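PDB 3OOQ: amidohydrolase from Thermotoga maritima, which probably acts as a hydrolase of the amidohydrolase family, perhaps with allantoinase activity, though its true substrate is not established. Local coordinates for residues Val48-Gly52 against Lys53-Pro57; Glu214-Arg218 against Lys219-Ala223; Glu330-Leu333 against Lys334-Thr337. All coordinates share one frame; numbering follows the deposited sequence.

In the fold
The three contacts follow one another along the chain and all are local. Interaction 1 is the turn from strand 46-49 into strand 54-64. Interaction 2 ends helix 208-217 and leads into strand 223-227. Interaction 3 joins helix 329-334 to helix 338-343. Interactions 1 and 3 lie on the same side of the chain's centre, their own centres about 19 Å apart, and they touch: Phe56 packs on Leu333 and Pro57 on Thr337. Interaction 2 lies across the chain's centre, its centre about 41 Å from that of interaction 1 and about 28 Å from that of interaction 3. The turn of interaction 1 carries the chain from the small four-stranded sheet into the larger sheet; the family belongs to the TIM-barrel clan.

Interaction 1: Val48-Gly52 against Lys53-Pro57; sequences VDLTG and KFLFP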
loop_
_atom_site.group_PDB
_atom_site.type_symbol
_atom_site.label_atom_id
_atom_site.label_comp_id
_atom_site.label_asym_id
_atom_site.label_seq_id
_atom_site.Cartn_x
_atom_site.Cartn_y
_atom_site.Cartn_z
ATOM N N VAL F 48 42.329 -28.385 43.946
ATOM C CA VAL F 48 41.396 -27.309 44.192
ATOM C C VAL F 48 40.519 -27.731 45.354
ATOM O O VAL F 48 39.751 -28.685 45.262
ATOM C CB VAL F 48 40.530 -27.019 42.956
ATOM C CG1 VAL F 48 39.572 -25.870 43.229
ATOM C CG2 VAL F 48 41.425 -26.716 41.752
ATOM N N ASP F 49 40.641 -27.006 46.453
ATOM C CA ASP F 49 39.889 -27.310 47.652
ATOM C C ASP F 49 38.496 -26.710 47.545
ATOM O O ASP F 49 38.350 -25.496 47.379
ATOM C CB ASP F 49 40.640 -26.792 48.888
ATOM C CG ASP F 49 39.786 -26.794 50.146
ATOM O OD1 ASP F 49 39.131 -27.810 50.431
ATOM O OD2 ASP F 49 39.787 -25.766 50.861
ATOM N N LEU F 50 37.477 -27.555 47.650
ATOM C CA LEU F 50 36.100 -27.095 47.534
ATOM C C LEU F 50 35.293 -27.384 48.787
ATOM O O LEU F 50 34.061 -27.564 48.721
ATOM C CB LEU F 50 35.404 -27.705 46.298
ATOM C CG LEU F 50 35.984 -27.432 44.902
ATOM C CD1 LEU F 50 35.179 -28.182 43.846
ATOM C CD2 LEU F 50 36.044 -25.944 44.585
ATOM N N THR F 51 35.986 -27.442 49.924
ATOM C CA THR F 51 35.326 -27.562 51.229
ATOM C C THR F 51 34.224 -26.506 51.369
ATOM O O THR F 51 34.474 -25.313 51.172
ATOM C CB THR F 51 36.344 -27.380 52.388
ATOM O OG1 THR F 51 37.374 -28.367 52.264
ATOM C CG2 THR F 51 35.653 -27.521 53.757
ATOM N N GLY F 52 33.007 -26.943 51.688
ATOM C CA GLY F 52 31.892 -26.008 51.841
ATOM C C GLY F 52 31.145 -25.673 50.555
ATOM O O GLY F 52 30.096 -25.020 50.600
ATOM N N LYS F 53 31.666 -26.137 49.413
ATOM C CA LYS F 53 31.098 -25.839 48.093
ATOM C C LYS F 53 30.362 -27.060 47.517
ATOM O O LYS F 53 30.426 -28.153 48.075
ATOM C CB LYS F 53 32.207 -25.407 47.119
ATOM C CG LYS F 53 33.217 -24.394 47.665
ATOM C CD LYS F 53 32.568 -23.043 47.930
ATOM C CE LYS F 53 33.506 -22.049 48.628
ATOM N NZ LYS F 53 32.708 -20.818 48.896
ATOM N N PHE F 54 29.654 -26.856 46.403
ATOM C CA PHE F 54 28.887 -27.900 45.725
ATOM C C PHE F 54 29.387 -27.997 44.296
ATOM O O PHE F 54 29.572 -26.977 43.637
ATOM C CB PHE F 54 27.394 -27.563 45.729
ATOM C CG PHE F 54 26.763 -27.598 47.090
ATOM C CD1 PHE F 54 27.242 -26.798 48.121
ATOM C CD2 PHE F 54 25.679 -28.422 47.337
ATOM C CE1 PHE F 54 26.648 -26.845 49.407
ATOM C CE2 PHE F 54 25.079 -28.479 48.606
ATOM C CZ PHE F 54 25.568 -27.695 49.642
ATOM N N LEU F 55 29.611 -29.218 43.823
ATOM C CA LEU F 55 30.116 -29.437 42.480
ATOM C C LEU F 55 29.052 -30.141 41.655
ATOM O O LEU F 55 28.632 -31.258 41.988
ATOM C CB LEU F 55 31.410 -30.254 42.506
ATOM C CG LEU F 55 32.210 -30.362 41.212
ATOM C CD1 LEU F 55 32.701 -29.005 40.731
ATOM C CD2 LEU F 55 33.393 -31.301 41.413
ATOM N N PHE F 56 28.619 -29.481 40.578
ATOM C CA PHE F 56 27.544 -29.982 39.735
ATOM C C PHE F 56 28.065 -30.183 38.328
ATOM O O PHE F 56 29.074 -29.583 37.969
ATOM C CB PHE F 56 26.370 -28.990 39.743
ATOM C CG PHE F 56 25.424 -29.189 40.897
ATOM C CD1 PHE F 56 25.792 -28.825 42.186
ATOM C CD2 PHE F 56 24.169 -29.759 40.694
ATOM C CE1 PHE F 56 24.928 -29.017 43.253
ATOM C CE2 PHE F 56 23.288 -29.944 41.758
ATOM C CZ PHE F 56 23.671 -29.579 43.040
ATOM N N PRO F 57 27.403 -31.052 37.538
ATOM C CA PRO F 57 27.692 -31.005 36.117
ATOM C C PRO F 57 27.145 -29.685 35.556
ATOM O O PRO F 57 26.275 -29.062 36.183
ATOM C CB PRO F 57 26.875 -32.173 35.549
ATOM C CG PRO F 57 25.770 -32.362 36.476
ATOM C CD PRO F 57 26.215 -31.874 37.835
#
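This is a tight turn in which Leu50 meets Lys53 and Leu55, where the chain passes from strand 46-49 of the small mixed sheet into strand 54-64. The amide Lys53 N gives its hydrogen to Leu50 O at 2.9 Å, with an N-H...O angle of 154°. That bond closes a type II beta turn. Gly52 holds its third position with positive phi (87°), a backbone shape that brings the CB position up against Thr51 O and so suits glycine. Across the turn, Leu50 CB lies 4.0 Å from Lys53 CB. Leu50 CD1 meets Leu55 CD1 methyl to methyl at 4.1 Å, the two side chains crossing at a slant. Phe9 of strand 7-10 and Val363 of strand 361-364 also pack on both leucines. The end of Lys53 leads away from the turn, and its amine forms a salt bridge with Glu376. On the strand leading in, Asp49 OD1 takes two bonds from Thr51. Thr51 OG1 comes to it at 2.6 Å on the syn side, and Thr51 N at 3.2 Å from above the carboxylate plane. Thr51 OG1 is also bonded to Asn11. The stretch therefore combines an Asx turn at Asp49 with a type II beta turn at the junction of two sheets.

Interaction 2: Glu214-Arg218 against Lys219-Ala223; sequences EMVLR and KKIPA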
loop_
_atom_site.group_PDB
_atom_site.type_symbol
_atom_site.label_atom_id
_atom_site.label_comp_id
_atom_site.label_asym_id
_atom_site.label_seq_id
_atom_site.Cartn_x
_atom_site.Cartn_y
_atom_site.Cartn_z
ATOM N N GLU F 214 16.402 -35.984 3.864
ATOM C CA GLU F 214 16.871 -37.365 3.731
ATOM C C GLU F 214 17.537 -37.830 5.039
ATOM O O GLU F 214 17.316 -38.964 5.499
ATOM C CB GLU F 214 17.811 -37.509 2.532
ATOM C CG GLU F 214 18.459 -38.899 2.407
ATOM C CD GLU F 214 19.315 -39.078 1.157
ATOM O OE1 GLU F 214 19.539 -38.110 0.392
ATOM O OE2 GLU F 214 19.776 -40.205 0.944
HETATM N N MSE F 215 18.324 -36.945 5.650
HETATM C CA MSE F 215 18.945 -37.247 6.945
HETATM C C MSE F 215 17.908 -37.646 7.976
HETATM O O MSE F 215 18.083 -38.642 8.675
HETATM C CB MSE F 215 19.761 -36.075 7.467
HETATM C CG MSE F 215 21.090 -35.912 6.774
HETATM SE SE MSE F 215 22.084 -34.503 7.673
HETATM C CE MSE F 215 21.851 -33.000 6.388
ATOM N N VAL F 216 16.834 -36.865 8.039
ATOM C CA VAL F 216 15.696 -37.137 8.909
ATOM C C VAL F 216 15.021 -38.463 8.556
ATOM O O VAL F 216 14.763 -39.267 9.437
ATOM C CB VAL F 216 14.674 -35.973 8.908
ATOM C CG1 VAL F 216 13.414 -36.348 9.739
ATOM C CG2 VAL F 216 15.307 -34.717 9.461
ATOM N N LEU F 217 14.755 -38.706 7.276
ATOM C CA LEU F 217 14.105 -39.961 6.875
ATOM C C LEU F 217 14.969 -41.195 7.088
ATOM O O LEU F 217 14.446 -42.284 7.332
ATOM C CB LEU F 217 13.570 -39.904 5.434
ATOM C CG LEU F 217 12.440 -38.898 5.176
ATOM C CD1 LEU F 217 11.747 -39.225 3.864
ATOM C CD2 LEU F 217 11.409 -38.895 6.316
ATOM N N ARG F 218 16.286 -41.022 7.011
ATOM C CA ARG F 218 17.230 -42.108 7.302
ATOM C C ARG F 218 17.520 -42.183 8.788
ATOM O O ARG F 218 18.380 -42.935 9.206
ATOM C CB ARG F 218 18.537 -41.923 6.530
ATOM C CG ARG F 218 18.446 -42.213 5.050
ATOM C CD ARG F 218 19.825 -42.121 4.389
ATOM N NE ARG F 218 19.704 -42.248 2.941
ATOM C CZ ARG F 218 19.589 -43.406 2.285
ATOM N NH1 ARG F 218 19.592 -44.559 2.941
ATOM N NH2 ARG F 218 19.448 -43.407 0.961
ATOM N N LYS F 219 16.802 -41.383 9.577
ATOM C CA LYS F 219 16.940 -41.362 11.041
ATOM C C LYS F 219 18.335 -41.002 11.565
ATOM O O LYS F 219 18.684 -41.357 12.689
ATOM C CB LYS F 219 16.463 -42.676 11.668
ATOM C CG LYS F 219 15.006 -42.973 11.411
ATOM C CD LYS F 219 14.584 -44.168 12.241
ATOM C CE LYS F 219 13.172 -44.572 11.963
ATOM N NZ LYS F 219 12.667 -45.488 13.021
ATOM N N LYS F 220 19.116 -40.274 10.773
ATOM C CA LYS F 220 20.412 -39.797 11.246
ATOM C C LYS F 220 20.220 -38.725 12.312
ATOM O O LYS F 220 21.001 -38.631 13.247
ATOM C CB LYS F 220 21.264 -39.273 10.091
ATOM C CG LYS F 220 21.678 -40.348 9.099
ATOM C CD LYS F 220 22.366 -39.703 7.893
ATOM C CE LYS F 220 22.916 -40.743 6.910
ATOM N NZ LYS F 220 23.512 -41.926 7.628
ATOM N N ILE F 221 19.165 -37.922 12.174
ATOM C CA ILE F 221 18.845 -36.906 13.179
ATOM C C ILE F 221 17.342 -36.870 13.395
ATOM O O ILE F 221 16.590 -37.220 12.483
ATOM C CB ILE F 221 19.339 -35.472 12.771
ATOM C CG1 ILE F 221 18.836 -35.078 11.378
ATOM C CG2 ILE F 221 20.879 -35.371 12.911
ATOM C CD1 ILE F 221 19.107 -33.580 10.944
ATOM N N PRO F 222 16.902 -36.456 14.597
ATOM C CA PRO F 222 15.471 -36.356 14.838
ATOM C C PRO F 222 14.838 -35.069 14.283
ATOM O O PRO F 222 15.520 -34.055 14.112
ATOM C CB PRO F 222 15.377 -36.312 16.366
ATOM C CG PRO F 222 16.688 -35.689 16.800
ATOM C CD PRO F 222 17.699 -36.193 15.815
ATOM N N ALA F 223 13.527 -35.140 14.045
ATOM C CA ALA F 223 12.687 -33.965 13.943
ATOM C C ALA F 223 12.503 -33.379 15.345
ATOM O O ALA F 223 12.255 -34.109 16.319
ATOM C CB ALA F 223 11.331 -34.326 13.347
HETATM O O HOH W 1 14.631 -39.135 12.261
#
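The backbone of Met215 and Val216, in the last turn of helix 208-217, is met by the amides of Lys219 and Lys220 in a Schellman motif. Lys220 N bonds to Met215 O at 2.9 Å, tilted only 20° from the carbonyl plane. Lys219 N bonds to Val216 O at 2.9 Å, from well above that carbonyl's plane. Lys219 is the C-prime residue, and its positive phi (60°) turns the chain out of the helix toward strand 223-227. Ile221 then folds back on the last turn. Its CG1 sits between the backbone N and the carbonyl carbon (chi1 53°), and from there it touches Val216 CG2 at 4.0 Å and Met215 CB at 4.1 Å. The side chains of Val216 and Ile221 cross at about a right angle, as do those of selenomethionine Met215 and Lys220. Val216 also packs on Leu150 and Phe245, and Leu217 on helix 172-198. One helical turn apart, Glu214 and Arg218 form a salt bridge. Arg218 NE and NH2 both reach Glu214 OE2, which lies in the guanidinium plane; NE takes the anti lone pair at 2.9 Å. The other oxygen, Glu214 OE1, forms a salt bridge with Lys193. A water joins the helix end to the outgoing chain, donating to Val216 O at 2.8 Å and to Ile221 O at 2.7 Å.

Interaction 3: Glu330-Leu333 against Lys334-Thr337; sequences EDLL and KILT
Leu333 O is gripped by two donors as helix 329-334 ends. Thr337 OG1 donates to it at 2.6 Å and Leu336 N at 3.1 Å, from opposite faces of the carbonyl plane. A chi1 of 51° turns Thr337 OG1 back toward the helix end, where it meets Leu333 O. Just before this, the helix keeps its regular i to i+4 pattern. Ile335 N bonds to Asp331 O at 2.9 Å, almost in line with the carbonyl, and Lys334 N to Glu330 O at 3.2 Å. A type I beta turn from Lys334 to Thr337 overlaps the helix end and is closed by Thr337 N to Lys334 O. On the apolar side, Leu332 and Ile335 run alongside each other in the same direction, with Leu332 CD2 3.9 Å from Ile335 CD1. Glu330 and Lys334 also extend together. Glu330 OE1 is 4.1 Å from Lys334 NZ, too far for a salt bridge, though their charges may still attract. Thr337 occupies the N-cap position of helix 338-343, but its hydroxyl makes no capping bond there. Leu332 and Ile335 pack on Ile291 of helix 290-297, Ile335 also covers strand 301-303, and Leu336 and Thr337 lean on Phe59 of strand 54-64.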
loop_
_atom_site.group_PDB
_atom_site.type_symbol
_atom_site.label_atom_id
_atom_site.label_comp_id
_atom_site.label_asym_id
_atom_site.label_seq_id
_atom_site.Cartn_x
_atom_site.Cartn_y
_atom_site.Cartn_z
ATOM N N GLU F 330 15.489 -34.058 42.950
ATOM C CA GLU F 330 16.269 -35.080 42.241
ATOM C C GLU F 330 15.881 -35.111 40.757
ATOM O O GLU F 330 16.746 -35.137 39.873
ATOM C CB GLU F 330 16.027 -36.461 42.893
ATOM C CG GLU F 330 16.918 -37.609 42.423
ATOM C CD GLU F 330 16.562 -38.960 43.084
ATOM O OE1 GLU F 330 16.613 -39.998 42.384
ATOM O OE2 GLU F 330 16.227 -38.977 44.293
ATOM N N ASP F 331 14.579 -35.102 40.501
ATOM C CA ASP F 331 14.021 -35.104 39.139
ATOM C C ASP F 331 14.329 -33.807 38.372
ATOM O O ASP F 331 14.722 -33.823 37.183
ATOM C CB ASP F 331 12.498 -35.297 39.205
ATOM C CG ASP F 331 12.093 -36.709 39.608
ATOM O OD1 ASP F 331 12.823 -37.667 39.281
ATOM O OD2 ASP F 331 11.025 -36.862 40.242
ATOM N N LEU F 332 14.126 -32.685 39.057
ATOM C CA LEU F 332 14.370 -31.376 38.471
ATOM C C LEU F 332 15.835 -31.196 38.092
ATOM O O LEU F 332 16.148 -30.519 37.106
ATOM C CB LEU F 332 13.926 -30.280 39.428
ATOM C CG LEU F 332 12.422 -30.209 39.652
ATOM C CD1 LEU F 332 12.118 -29.403 40.912
ATOM C CD2 LEU F 332 11.717 -29.580 38.418
ATOM N N LEU F 333 16.735 -31.800 38.864
ATOM C CA LEU F 333 18.146 -31.783 38.485
ATOM C C LEU F 333 18.402 -32.603 37.224
ATOM O O LEU F 333 19.104 -32.140 36.317
ATOM C CB LEU F 333 19.037 -32.242 39.649
ATOM C CG LEU F 333 19.100 -31.243 40.792
ATOM C CD1 LEU F 333 19.759 -31.888 42.062
ATOM C CD2 LEU F 333 19.879 -30.032 40.319
ATOM N N LYS F 334 17.806 -33.796 37.158
ATOM C CA LYS F 334 17.952 -34.689 35.990
ATOM C C LYS F 334 17.420 -34.045 34.696
ATOM O O LYS F 334 18.028 -34.179 33.632
ATOM C CB LYS F 334 17.229 -36.029 36.202
ATOM C CG LYS F 334 17.774 -36.906 37.303
ATOM C CD LYS F 334 17.075 -38.266 37.342
ATOM C CE LYS F 334 17.634 -39.127 38.501
ATOM N NZ LYS F 334 17.293 -40.579 38.375
ATOM N N ILE F 335 16.287 -33.356 34.783
ATOM C CA ILE F 335 15.712 -32.731 33.576
ATOM C C ILE F 335 16.507 -31.506 33.105
ATOM O O ILE F 335 16.224 -30.929 32.035
ATOM C CB ILE F 335 14.207 -32.415 33.722
ATOM C CG1 ILE F 335 13.960 -31.273 34.708
ATOM C CG2 ILE F 335 13.441 -33.661 34.101
ATOM C CD1 ILE F 335 12.469 -30.844 34.790
ATOM N N LEU F 336 17.490 -31.112 33.909
ATOM C CA LEU F 336 18.420 -30.056 33.547
ATOM C C LEU F 336 19.767 -30.575 33.057
ATOM O O LEU F 336 20.592 -29.788 32.546
ATOM C CB LEU F 336 18.635 -29.110 34.720
ATOM C CG LEU F 336 17.449 -28.238 35.140
ATOM C CD1 LEU F 336 17.812 -27.475 36.429
ATOM C CD2 LEU F 336 17.021 -27.275 34.011
ATOM N N THR F 337 19.979 -31.887 33.199
ATOM C CA THR F 337 21.301 -32.500 32.990
ATOM C C THR F 337 21.271 -33.762 32.100
ATOM O O THR F 337 21.372 -33.658 30.869
ATOM C CB THR F 337 22.000 -32.764 34.354
ATOM O OG1 THR F 337 21.091 -33.465 35.209
ATOM C CG2 THR F 337 22.400 -31.436 35.041
#